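Local coordinates for protein pentalenene synthase (Streptomyces chartreusis NRRL 3882, PDB 6Q4S) that probably cyclises (2E,6E)-farnesyl diphosphate, with the help of magnesium, to the bicyclic sesquiterpene alcohol 7-epi-alpha-eudesmol, at residues A[157-160]-A[166-169]; A[175-180]-A[221-226]; A[181-186]-A[302-307]; A[238-243]-A[257-262]. One frame throughout, in Å; residues are numbered along the deposited sequence.

Contact 1 (A[157-160]-A[166-169]); sequences VDLA and GTLG
L159, in the last turn of helix 136-161, meets L168 in the loop that follows, and the two leucines share most of a small contact near the protein surface. Their methyl ends do the touching. L159 CD1 lies 4.0 Å from L168 CD1 and 4.2 Å from L168 CD2, so that one methyl of the helix is held against the fork of the loop leucine. Branched aliphatic side chains suit this place because the backbones stay well apart: 9.0 Å separates L159 CA from T167 CA, a span that only a reaching side chain can bridge. In L168 a chi1 of -89° keeps CG beside the backbone N and swings the methyls to the helix, although the bond from CA to CB does not point there. The side chain of L168 also packs on Y173 and F176 of helix 170-180, which extends this apolar patch.

T167 adds a looser fringe, with its OG1 4.4 Å from L159 CD2. That hydroxyl is hydrogen-bonded to L164 O, a short-range bond that braces the turn and suits a threonine at an exposed position. G166 has a phi of 86°, where any CB would be jammed against the preceding carbonyl O, so glycine is called for. G169 is the N-cap of the next helix, and its backbone N is hydrogen-bonded to E172 OE1, half of a capping box. The whole is a helix-loop-helix connection, closed by a leucine pair, within the all-helical terpene synthase fold.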
loop_
_atom_site.group_PDB
_atom_site.type_symbol
_atom_site.label_atom_id
_atom_site.label_comp_id
_atom_site.label_asym_id
_atom_site.label_seq_id
_atom_site.Cartn_x
_atom_site.Cartn_y
_atom_site.Cartn_z
ATOM N N VAL A 157 11.351 10.110 -13.704
ATOM C CA VAL A 157 11.931 11.393 -13.413
ATOM C C VAL A 157 13.455 11.342 -13.168
ATOM O O VAL A 157 14.224 12.290 -13.634
ATOM C CB VAL A 157 11.231 12.052 -12.221
ATOM C CG1 VAL A 157 12.007 13.244 -11.714
ATOM C CG2 VAL A 157 9.775 12.496 -12.584
ATOM N N ASP A 158 13.902 10.327 -12.398
ATOM C CA ASP A 158 15.345 10.193 -12.120
ATOM C C ASP A 158 16.081 9.770 -13.395
ATOM O O ASP A 158 17.181 10.239 -13.627
ATOM C CB ASP A 158 15.664 9.204 -10.972
ATOM C CG ASP A 158 15.279 9.730 -9.591
ATOM O OD1 ASP A 158 15.441 10.950 -9.298
ATOM O OD2 ASP A 158 14.815 8.890 -8.758
ATOM N N LEU A 159 15.492 8.879 -14.184
ATOM C CA LEU A 159 16.067 8.421 -15.458
ATOM C C LEU A 159 16.376 9.577 -16.376
ATOM O O LEU A 159 17.411 9.573 -17.053
ATOM C CB LEU A 159 15.186 7.477 -16.242
ATOM C CG LEU A 159 15.370 5.961 -16.191
ATOM C CD1 LEU A 159 14.362 5.312 -17.129
ATOM C CD2 LEU A 159 16.764 5.544 -16.619
ATOM N N ALA A 160 15.479 10.556 -16.393
ATOM C CA ALA A 160 15.629 11.720 -17.234
ATOM C C ALA A 160 16.632 12.671 -16.660
ATOM O O ALA A 160 17.488 13.096 -17.392
ATOM C CB ALA A 160 14.292 12.406 -17.443
ATOM N N GLY A 166 16.567 6.842 -23.302
ATOM C CA GLY A 166 17.107 6.138 -24.410
ATOM C C GLY A 166 17.920 4.953 -24.004
ATOM O O GLY A 166 18.402 4.283 -24.883
ATOM N N THR A 167 18.071 4.623 -22.715
ATOM C CA THR A 167 18.852 3.425 -22.424
ATOM C C THR A 167 18.069 2.134 -22.269
ATOM O O THR A 167 18.671 1.016 -22.267
ATOM C CB THR A 167 19.731 3.628 -21.220
ATOM O OG1 THR A 167 18.926 4.060 -20.125
ATOM C CG2 THR A 167 20.817 4.686 -21.546
ATOM N N LEU A 168 16.743 2.218 -22.173
ATOM C CA LEU A 168 15.999 0.990 -21.971
ATOM C C LEU A 168 15.875 0.266 -23.277
ATOM O O LEU A 168 15.467 0.873 -24.264
ATOM C CB LEU A 168 14.601 1.324 -21.385
ATOM C CG LEU A 168 14.423 1.422 -19.875
ATOM C CD1 LEU A 168 15.563 2.049 -19.133
ATOM C CD2 LEU A 168 13.146 2.106 -19.468
ATOM N N GLY A 169 16.132 -1.035 -23.264
ATOM C CA GLY A 169 15.829 -1.951 -24.351
ATOM C C GLY A 169 14.353 -2.321 -24.335
ATOM O O GLY A 169 13.612 -1.909 -23.456
#

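Contact 2 (A[175-180]-A[221-226]); sequences EFRRRT and FMNDIH
R177 reaches across to D224, and a salt bridge forms the tight heart of the contact. One carboxylate oxygen takes both bonds: NE of R177 lies 3.0 Å from D224 OD1, with an N-H...O angle of 134°, and NH2 adds a weak bond to the same D224 OD1. The two flat groups are nearly parallel, 4° apart, but slightly displaced, so the oxygen is met on its syn side and out of plane. With CG anti to the backbone N (chi1 -180°) and a bend at chi2, the arginine chain is directed over to the other helix. At its far edge NH1 binds T180 OG1 at 3.3 Å, almost straight and in plane, which fixes the guanidinium's rotation. D224 OD2 is held in turn by Y173 OH.

The N223 side is looser: R177 NH2 and N223 CB are 3.8 Å apart, and a water accepts from R177 NH2 at 2.8 Å and from N223 ND2 at 3.3 Å. N223 OD1 is hydrogen-bonded to N308 ND2. A leucine in place of R177 would probably leave D224 OD1 without its charged mate and the bridging water without one donor. R177 probably binds the substrate diphosphate and N223 a magnesium ion, as in close relatives. Helices 170-180 and 206-228 thus meet through polar groups, while F176 and T180 lean on helix 136-161, and F221, M222 and I225 pack on helix 252-284.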
loop_
_atom_site.group_PDB
_atom_site.type_symbol
_atom_site.label_atom_id
_atom_site.label_comp_id
_atom_site.label_asym_id
_atom_site.label_seq_id
_atom_site.Cartn_x
_atom_site.Cartn_y
_atom_site.Cartn_z
ATOM N N GLU A 175 8.174 -3.696 -19.614
ATOM C CA GLU A 175 7.942 -3.909 -18.159
ATOM C C GLU A 175 7.759 -2.606 -17.423
ATOM O O GLU A 175 6.832 -2.478 -16.644
ATOM C CB GLU A 175 9.105 -4.651 -17.485
ATOM C CG GLU A 175 8.803 -5.122 -16.062
ATOM C CD GLU A 175 9.889 -6.038 -15.469
ATOM O OE1 GLU A 175 10.382 -5.689 -14.363
ATOM O OE2 GLU A 175 10.238 -7.080 -16.105
ATOM N N PHE A 176 8.667 -1.667 -17.649
ATOM C CA PHE A 176 8.603 -0.353 -17.016
ATOM C C PHE A 176 7.300 0.481 -17.364
ATOM O O PHE A 176 6.717 1.195 -16.484
ATOM C CB PHE A 176 9.800 0.455 -17.418
ATOM C CG PHE A 176 9.987 1.723 -16.658
ATOM C CD1 PHE A 176 10.138 1.726 -15.296
ATOM C CD2 PHE A 176 10.065 2.941 -17.311
ATOM C CE1 PHE A 176 10.338 2.924 -14.595
ATOM C CE2 PHE A 176 10.293 4.128 -16.625
ATOM C CZ PHE A 176 10.409 4.129 -15.257
ATOM N N ARG A 177 6.865 0.354 -18.597
ATOM C CA ARG A 177 5.780 1.202 -19.118
ATOM C C ARG A 177 4.473 0.703 -18.497
ATOM O O ARG A 177 3.579 1.517 -18.276
ATOM C CB ARG A 177 5.660 1.143 -20.616
ATOM C CG ARG A 177 4.554 2.009 -21.226
ATOM C CD ARG A 177 4.875 3.436 -20.933
ATOM N NE ARG A 177 3.960 4.297 -21.605
ATOM C CZ ARG A 177 3.230 5.227 -21.015
ATOM N NH1 ARG A 177 3.269 5.425 -19.673
ATOM N NH2 ARG A 177 2.402 5.920 -21.783
ATOM N N ARG A 178 4.390 -0.599 -18.262
ATOM C CA ARG A 178 3.277 -1.171 -17.490
ATOM C C ARG A 178 3.129 -0.523 -16.118
ATOM O O ARG A 178 2.005 -0.314 -15.624
ATOM C CB ARG A 178 3.419 -2.664 -17.349
ATOM C CG ARG A 178 2.218 -3.329 -16.653
ATOM C CD ARG A 178 2.447 -4.802 -16.416
ATOM N NE ARG A 178 2.446 -5.557 -17.697
ATOM C CZ ARG A 178 2.760 -6.853 -17.813
ATOM N NH1 ARG A 178 3.116 -7.557 -16.758
ATOM N NH2 ARG A 178 2.695 -7.463 -18.989
ATOM N N ARG A 179 4.254 -0.185 -15.523
ATOM C CA ARG A 179 4.248 0.455 -14.218
ATOM C C ARG A 179 3.905 1.951 -14.292
ATOM O O ARG A 179 3.147 2.435 -13.488
ATOM C CB ARG A 179 5.566 0.251 -13.498
ATOM C CG ARG A 179 6.016 -1.238 -13.363
ATOM C CD ARG A 179 7.465 -1.343 -12.888
ATOM N NE ARG A 179 7.727 -0.605 -11.651
ATOM C CZ ARG A 179 8.867 -0.016 -11.339
ATOM N NH1 ARG A 179 9.901 -0.022 -12.189
ATOM N NH2 ARG A 179 8.974 0.696 -10.226
ATOM N N THR A 180 4.514 2.682 -15.213
ATOM C CA THR A 180 4.398 4.124 -15.275
ATOM C C THR A 180 3.021 4.564 -15.809
ATOM O O THR A 180 2.634 5.714 -15.617
ATOM C CB THR A 180 5.502 4.789 -16.171
ATOM O OG1 THR A 180 5.421 4.294 -17.505
ATOM C CG2 THR A 180 6.929 4.490 -15.614
ATOM N N PHE A 221 0.974 1.496 -24.560
ATOM C CA PHE A 221 1.493 1.401 -25.959
ATOM C C PHE A 221 0.685 2.305 -26.922
ATOM O O PHE A 221 1.266 2.971 -27.776
ATOM C CB PHE A 221 1.444 -0.022 -26.444
ATOM C CG PHE A 221 2.409 -0.978 -25.737
ATOM C CD1 PHE A 221 3.458 -0.561 -24.921
ATOM C CD2 PHE A 221 2.220 -2.330 -25.905
ATOM C CE1 PHE A 221 4.288 -1.498 -24.262
ATOM C CE2 PHE A 221 3.038 -3.263 -25.259
ATOM C CZ PHE A 221 4.063 -2.857 -24.464
ATOM N N MET A 222 -0.655 2.385 -26.755
ATOM C CA MET A 222 -1.456 3.345 -27.559
ATOM C C MET A 222 -1.066 4.758 -27.278
ATOM O O MET A 222 -0.906 5.584 -28.190
ATOM C CB MET A 222 -2.978 3.165 -27.297
ATOM C CG MET A 222 -3.504 1.823 -27.786
ATOM S SD MET A 222 -5.315 1.465 -27.791
ATOM C CE MET A 222 -5.762 3.049 -28.325
ATOM N N ASN A 223 -0.887 5.077 -26.004
ATOM C CA ASN A 223 -0.422 6.369 -25.686
ATOM C C ASN A 223 0.972 6.688 -26.234
ATOM O O ASN A 223 1.175 7.825 -26.642
ATOM C CB ASN A 223 -0.447 6.656 -24.193
ATOM C CG ASN A 223 -1.876 6.728 -23.614
ATOM O OD1 ASN A 223 -2.861 6.629 -24.332
ATOM N ND2 ASN A 223 -1.962 6.867 -22.314
ATOM N N ASP A 224 1.918 5.735 -26.256
ATOM C CA ASP A 224 3.209 6.012 -26.916
ATOM C C ASP A 224 3.050 6.255 -28.446
ATOM O O ASP A 224 3.644 7.141 -28.954
ATOM C CB ASP A 224 4.163 4.853 -26.724
ATOM C CG ASP A 224 4.686 4.723 -25.268
ATOM O OD1 ASP A 224 4.256 5.492 -24.338
ATOM O OD2 ASP A 224 5.604 3.874 -25.095
ATOM N N ILE A 225 2.250 5.438 -29.112
ATOM C CA ILE A 225 1.979 5.609 -30.548
ATOM C C ILE A 225 1.405 6.991 -30.805
ATOM O O ILE A 225 1.810 7.659 -31.747
ATOM C CB ILE A 225 1.070 4.526 -31.096
ATOM C CG1 ILE A 225 1.797 3.177 -31.015
ATOM C CG2 ILE A 225 0.649 4.838 -32.540
ATOM C CD1 ILE A 225 0.877 2.005 -31.158
ATOM N N HIS A 226 0.486 7.429 -29.945
ATOM C CA HIS A 226 -0.170 8.682 -30.111
ATOM C C HIS A 226 0.786 9.840 -29.822
ATOM O O HIS A 226 0.783 10.778 -30.596
ATOM C CB HIS A 226 -1.434 8.765 -29.244
ATOM C CG HIS A 226 -2.340 9.876 -29.645
ATOM N ND1 HIS A 226 -2.422 11.067 -28.946
ATOM C CD2 HIS A 226 -3.154 10.010 -30.723
ATOM C CE1 HIS A 226 -3.264 11.876 -29.569
ATOM N NE2 HIS A 226 -3.718 11.261 -30.652
HETATM O O HOH W 1 0.618 7.584 -20.445
#

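Contact 3 (A[181-186]-A[302-307]); sequences VGIHHS and QHWING
W304 of helix 288-313 lays its indole against I183 and S186 at the start of helix 183-194, deep in the all-helical class I terpene synthase fold. The CB of W304 points at the opposing helix, and a chi1 of -104°, well off a staggered value, turns the ring to lie beside it. Beyond CG, CD1 comes within 3.8 Å of S186 O, and NE1 within 3.4 Å of the same oxygen, which is hydrogen-bonded to Y58 OH. CE2 meets S186 CB at 3.5 Å, and the serine methylene stands over one face of the indole, displaced toward the rim. On the six-membered ring CZ2 keeps to the serine, whereas CE3 lies 3.6 Å from I183 CD1 and CZ3 3.8 Å from that same methyl, which approaches obliquely. A broad aromatic suits the site because it can serve two residues a turn apart, and a small serine lets the ring come close. I183, with CG1 anti to its carbonyl carbon, extends CD1 to the ring and packs also on A216 and I219 of helix 206-228.

The chain arrives here through a break after helix 170-180, comparable to the helix-G break of related class I enzymes. G182 has a positive phi, which favours glycine, and a CB there would be crowded by H185 NE2. The buried hydroxyl of S186 spans the break: OG donates to G182 O over a short 2.6 Å, at a C=O...donor angle of 149° and 19° from the carbonyl plane.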
loop_
_atom_site.group_PDB
_atom_site.type_symbol
_atom_site.label_atom_id
_atom_site.label_comp_id
_atom_site.label_asym_id
_atom_site.label_seq_id
_atom_site.Cartn_x
_atom_site.Cartn_y
_atom_site.Cartn_z
ATOM N N VAL A 181 2.334 3.701 -16.534
ATOM C CA VAL A 181 1.081 4.152 -17.167
ATOM C C VAL A 181 -0.061 4.342 -16.130
ATOM O O VAL A 181 -0.947 5.126 -16.373
ATOM C CB VAL A 181 0.648 3.232 -18.298
ATOM C CG1 VAL A 181 0.124 1.920 -17.796
ATOM C CG2 VAL A 181 -0.410 3.881 -19.183
ATOM N N GLY A 182 -0.005 3.655 -14.991
ATOM C CA GLY A 182 -0.889 4.039 -13.854
ATOM C C GLY A 182 -2.367 3.614 -14.031
ATOM O O GLY A 182 -3.326 4.278 -13.538
ATOM N N ILE A 183 -2.553 2.488 -14.680
ATOM C CA ILE A 183 -3.865 2.048 -15.055
ATOM C C ILE A 183 -4.465 1.116 -14.000
ATOM O O ILE A 183 -5.678 0.944 -13.938
ATOM C CB ILE A 183 -3.779 1.341 -16.429
ATOM C CG1 ILE A 183 -3.716 2.387 -17.533
ATOM C CG2 ILE A 183 -4.946 0.437 -16.687
ATOM C CD1 ILE A 183 -4.877 3.395 -17.558
ATOM N N HIS A 184 -3.638 0.448 -13.194
ATOM C CA HIS A 184 -4.197 -0.402 -12.163
ATOM C C HIS A 184 -5.095 0.418 -11.194
ATOM O O HIS A 184 -6.217 -0.012 -10.875
ATOM C CB HIS A 184 -3.084 -1.141 -11.395
ATOM C CG HIS A 184 -2.440 -2.223 -12.220
ATOM N ND1 HIS A 184 -1.525 -1.965 -13.222
ATOM C CD2 HIS A 184 -2.608 -3.565 -12.202
ATOM C CE1 HIS A 184 -1.173 -3.115 -13.786
ATOM N NE2 HIS A 184 -1.810 -4.095 -13.173
ATOM N N HIS A 185 -4.573 1.539 -10.697
ATOM C CA HIS A 185 -5.339 2.372 -9.730
ATOM C C HIS A 185 -6.518 3.036 -10.466
ATOM O O HIS A 185 -7.610 3.306 -9.844
ATOM C CB HIS A 185 -4.485 3.421 -9.003
ATOM C CG HIS A 185 -3.870 4.446 -9.890
ATOM N ND1 HIS A 185 -4.567 5.530 -10.395
ATOM C CD2 HIS A 185 -2.586 4.627 -10.278
ATOM C CE1 HIS A 185 -3.765 6.281 -11.111
ATOM N NE2 HIS A 185 -2.549 5.767 -11.028
ATOM N N SER A 186 -6.296 3.319 -11.764
ATOM C CA SER A 186 -7.383 3.908 -12.609
ATOM C C SER A 186 -8.587 2.994 -12.701
ATOM O O SER A 186 -9.742 3.487 -12.599
ATOM C CB SER A 186 -6.852 4.367 -13.965
ATOM O OG SER A 186 -5.746 5.227 -13.790
ATOM N N GLN A 302 -12.932 -1.964 -19.706
ATOM C CA GLN A 302 -13.327 -1.531 -21.059
ATOM C C GLN A 302 -13.499 -0.039 -21.157
ATOM O O GLN A 302 -13.107 0.615 -22.148
ATOM C CB GLN A 302 -14.633 -2.193 -21.457
ATOM C CG GLN A 302 -14.645 -3.710 -21.413
ATOM C CD GLN A 302 -16.048 -4.319 -21.718
ATOM O OE1 GLN A 302 -17.069 -3.641 -21.699
ATOM N NE2 GLN A 302 -16.063 -5.591 -22.027
ATOM N N HIS A 303 -14.068 0.557 -20.122
ATOM C CA HIS A 303 -14.201 1.990 -20.138
ATOM C C HIS A 303 -12.859 2.663 -20.258
ATOM O O HIS A 303 -12.764 3.747 -20.870
ATOM C CB HIS A 303 -14.978 2.538 -18.895
ATOM C CG HIS A 303 -16.355 1.947 -18.724
ATOM N ND1 HIS A 303 -16.943 1.748 -17.491
ATOM C CD2 HIS A 303 -17.253 1.506 -19.641
ATOM C CE1 HIS A 303 -18.120 1.177 -17.655
ATOM N NE2 HIS A 303 -18.323 1.000 -18.949
ATOM N N TRP A 304 -11.831 2.073 -19.613
ATOM C CA TRP A 304 -10.533 2.688 -19.670
ATOM C C TRP A 304 -9.877 2.517 -21.069
ATOM O O TRP A 304 -9.345 3.475 -21.632
ATOM C CB TRP A 304 -9.624 2.189 -18.534
ATOM C CG TRP A 304 -9.552 3.229 -17.558
ATOM C CD1 TRP A 304 -10.311 3.354 -16.368
ATOM C CD2 TRP A 304 -8.815 4.427 -17.687
ATOM N NE1 TRP A 304 -10.034 4.544 -15.770
ATOM C CE2 TRP A 304 -9.122 5.234 -16.531
ATOM C CE3 TRP A 304 -7.908 4.908 -18.643
ATOM C CZ2 TRP A 304 -8.562 6.477 -16.324
ATOM C CZ3 TRP A 304 -7.330 6.182 -18.432
ATOM C CH2 TRP A 304 -7.662 6.941 -17.253
ATOM N N ILE A 305 -9.841 1.294 -21.557
ATOM C CA ILE A 305 -9.217 1.038 -22.867
ATOM C C ILE A 305 -9.929 1.862 -23.950
ATOM O O ILE A 305 -9.271 2.650 -24.662
ATOM C CB ILE A 305 -9.253 -0.451 -23.252
ATOM C CG1 ILE A 305 -8.483 -1.286 -22.260
ATOM C CG2 ILE A 305 -8.685 -0.600 -24.677
ATOM C CD1 ILE A 305 -8.708 -2.792 -22.394
ATOM N N ASN A 306 -11.273 1.811 -23.981
ATOM C CA ASN A 306 -12.021 2.508 -25.047
ATOM C C ASN A 306 -12.067 3.992 -24.901
ATOM O O ASN A 306 -11.815 4.761 -25.887
ATOM C CB ASN A 306 -13.394 1.954 -25.186
ATOM C CG ASN A 306 -13.965 2.196 -26.593
ATOM O OD1 ASN A 306 -13.351 1.839 -27.609
ATOM N ND2 ASN A 306 -15.137 2.811 -26.647
ATOM N N GLY A 307 -12.261 4.429 -23.654
ATOM C CA GLY A 307 -12.393 5.834 -23.377
ATOM C C GLY A 307 -11.111 6.575 -23.548
ATOM O O GLY A 307 -11.070 7.740 -23.994
#

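Contact 4 (A[238-243]-A[257-262]); sequences HNLIAV and DEAYRM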
loop_
_atom_site.group_PDB
_atom_site.type_symbol
_atom_site.label_atom_id
_atom_site.label_comp_id
_atom_site.label_asym_id
_atom_site.label_seq_id
_atom_site.Cartn_x
_atom_site.Cartn_y
_atom_site.Cartn_z
ATOM N N HIS A 238 12.482 7.677 -24.957
ATOM C CA HIS A 238 11.586 6.975 -23.972
ATOM C C HIS A 238 10.136 6.795 -24.509
ATOM O O HIS A 238 9.162 7.331 -23.991
ATOM C CB HIS A 238 11.582 7.750 -22.651
ATOM C CG HIS A 238 11.093 6.962 -21.487
ATOM N ND1 HIS A 238 11.844 5.956 -20.905
ATOM C CD2 HIS A 238 9.942 7.047 -20.766
ATOM C CE1 HIS A 238 11.172 5.453 -19.878
ATOM N NE2 HIS A 238 10.019 6.101 -19.768
ATOM N N ASN A 239 10.022 6.004 -25.553
ATOM C CA ASN A 239 8.780 5.866 -26.298
ATOM C C ASN A 239 8.859 4.539 -26.994
ATOM O O ASN A 239 9.906 4.207 -27.553
ATOM C CB ASN A 239 8.667 7.052 -27.265
ATOM C CG ASN A 239 7.394 6.992 -28.054
ATOM O OD1 ASN A 239 6.338 7.540 -27.671
ATOM N ND2 ASN A 239 7.458 6.300 -29.133
ATOM N N LEU A 240 7.821 3.726 -26.943
ATOM C CA LEU A 240 7.841 2.415 -27.571
ATOM C C LEU A 240 8.431 2.353 -29.046
ATOM O O LEU A 240 9.183 1.396 -29.407
ATOM C CB LEU A 240 6.463 1.834 -27.598
ATOM C CG LEU A 240 6.275 0.486 -28.304
ATOM C CD1 LEU A 240 7.108 -0.589 -27.629
ATOM C CD2 LEU A 240 4.826 0.046 -28.344
ATOM N N ILE A 241 8.011 3.316 -29.852
ATOM C CA ILE A 241 8.405 3.443 -31.271
ATOM C C ILE A 241 9.924 3.574 -31.379
ATOM O O ILE A 241 10.576 2.751 -32.022
ATOM C CB ILE A 241 7.754 4.675 -31.931
ATOM C CG1 ILE A 241 6.230 4.576 -31.803
ATOM C CG2 ILE A 241 8.174 4.810 -33.404
ATOM C CD1 ILE A 241 5.638 3.473 -32.648
ATOM N N ALA A 242 10.452 4.577 -30.695
ATOM C CA ALA A 242 11.915 4.830 -30.602
ATOM C C ALA A 242 12.692 3.609 -30.092
ATOM O O ALA A 242 13.759 3.242 -30.602
ATOM C CB ALA A 242 12.163 6.004 -29.709
ATOM N N VAL A 243 12.116 2.921 -29.133
ATOM C CA VAL A 243 12.786 1.800 -28.530
ATOM C C VAL A 243 12.879 0.671 -29.513
ATOM O O VAL A 243 13.920 -0.069 -29.579
ATOM C CB VAL A 243 12.020 1.380 -27.245
ATOM C CG1 VAL A 243 12.466 0.026 -26.722
ATOM C CG2 VAL A 243 12.222 2.462 -26.182
ATOM N N ASP A 257 4.839 0.178 -37.396
ATOM C CA ASP A 257 4.094 -1.027 -37.704
ATOM C C ASP A 257 4.232 -2.044 -36.597
ATOM O O ASP A 257 3.270 -2.740 -36.245
ATOM C CB ASP A 257 4.578 -1.742 -39.012
ATOM C CG ASP A 257 4.491 -0.858 -40.309
ATOM O OD1 ASP A 257 3.722 0.128 -40.335
ATOM O OD2 ASP A 257 5.235 -1.172 -41.295
ATOM N N GLU A 258 5.456 -2.217 -36.104
ATOM C CA GLU A 258 5.657 -3.168 -35.051
ATOM C C GLU A 258 4.970 -2.744 -33.683
ATOM O O GLU A 258 4.428 -3.591 -33.031
ATOM C CB GLU A 258 7.159 -3.458 -34.838
ATOM C CG GLU A 258 7.527 -4.649 -33.914
ATOM C CD GLU A 258 6.844 -5.972 -34.224
ATOM O OE1 GLU A 258 6.244 -6.183 -35.326
ATOM O OE2 GLU A 258 6.923 -6.849 -33.334
ATOM N N ALA A 259 5.111 -1.503 -33.269
ATOM C CA ALA A 259 4.351 -0.967 -32.117
ATOM C C ALA A 259 2.846 -1.278 -32.228
ATOM O O ALA A 259 2.214 -1.765 -31.282
ATOM C CB ALA A 259 4.591 0.531 -32.006
ATOM N N TYR A 260 2.304 -1.094 -33.428
ATOM C CA TYR A 260 0.913 -1.419 -33.736
ATOM C C TYR A 260 0.669 -2.874 -33.577
ATOM O O TYR A 260 -0.286 -3.257 -32.883
ATOM C CB TYR A 260 0.590 -0.908 -35.142
ATOM C CG TYR A 260 -0.741 -1.178 -35.753
ATOM C CD1 TYR A 260 -1.886 -0.536 -35.283
ATOM C CD2 TYR A 260 -0.848 -1.965 -36.924
ATOM C CE1 TYR A 260 -3.125 -0.724 -35.908
ATOM C CE2 TYR A 260 -2.071 -2.147 -37.565
ATOM C CZ TYR A 260 -3.207 -1.529 -37.051
ATOM O OH TYR A 260 -4.419 -1.709 -37.662
ATOM N N ARG A 261 1.526 -3.722 -34.132
ATOM C CA ARG A 261 1.342 -5.174 -33.931
ATOM C C ARG A 261 1.449 -5.639 -32.422
ATOM O O ARG A 261 0.764 -6.544 -31.997
ATOM C CB ARG A 261 2.309 -5.986 -34.833
ATOM C CG ARG A 261 1.928 -7.459 -35.027
ATOM C CD ARG A 261 3.107 -8.397 -35.362
ATOM N NE ARG A 261 4.128 -8.336 -34.309
ATOM C CZ ARG A 261 4.022 -8.869 -33.087
ATOM N NH1 ARG A 261 2.976 -9.607 -32.712
ATOM N NH2 ARG A 261 5.000 -8.667 -32.230
ATOM N N MET A 262 2.374 -5.088 -31.668
ATOM C CA MET A 262 2.487 -5.406 -30.220
ATOM C C MET A 262 1.181 -5.086 -29.415
ATOM O O MET A 262 0.742 -5.852 -28.532
ATOM C CB MET A 262 3.615 -4.564 -29.641
ATOM C CG MET A 262 5.011 -5.016 -30.077
ATOM S SD MET A 262 6.323 -4.187 -29.147
ATOM C CE MET A 262 6.198 -4.962 -27.525
#
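A259 lets two helices come unusually near, for I241 CA and A259 CA are only 6.0 Å apart, with the small A259 methyl facing helix 240-248. That helix brings two neighbouring residues to the methyl. L240 CD2 rests 3.7 Å from A259 CB and also lies close to its CA. I241 CD1 leans on the same methyl, though it is modelled too close, and as I241 has two conformers the exact spacing there is doubtful. Alanine suits so close an approach because its side chain is a single methyl.

L240 has CG anti to its backbone N (chi1 176°), which spreads its fork across the opposing helix: one methyl takes A259, and the other, CD1, lies 4.0 Å from M262 SD. The methionine chain bends at chi3, and its pliant thioether fills the flank beside the leucine. An alanine in place of L240 would probably open a gap between A259 and M262 on one hand and F221, L170 and Y173, on which the leucine also packs, on the other.

A polar pair marks another side of helix 252-284. E258 and R261, one turn apart, form a side-on salt bridge, with R261 NE 3.2 Å from E258 OE1 and R261 NH2 2.9 Å from E258 OE2; both oxygens are met on their syn sides. N239 stands at the N-cap of helix 240-248, and the V243 N to N239 O bond, 3.0 Å long, starts that helix. The contact thus packs the short helix 240-248 on the long helix 252-284, successive helices of the all-helical terpene synthase fold.

How the contacts relate
Contact 2 is the hub. Its centre lies 14 Å from contact 1, 12 Å from contact 3 and 9 Å from contact 4, while contacts 1 and 3 are 24 Å apart. Contact 1 closes before the others open. Contacts 2 and 3 interleave along the chain and share the junction of helices 170-180 and 183-194, and contact 4 falls within the span between the two segments of contact 3. Contact 1 touches contact 2 where L168 packs on F176, and contact 4 where it meets H238; D224 OD2 probably binds L240 N. The probable substrate- and magnesium-binding residues of contact 2 thus have contacts 1 and 4 packed against their segments, and contact 3 follows directly along the chain.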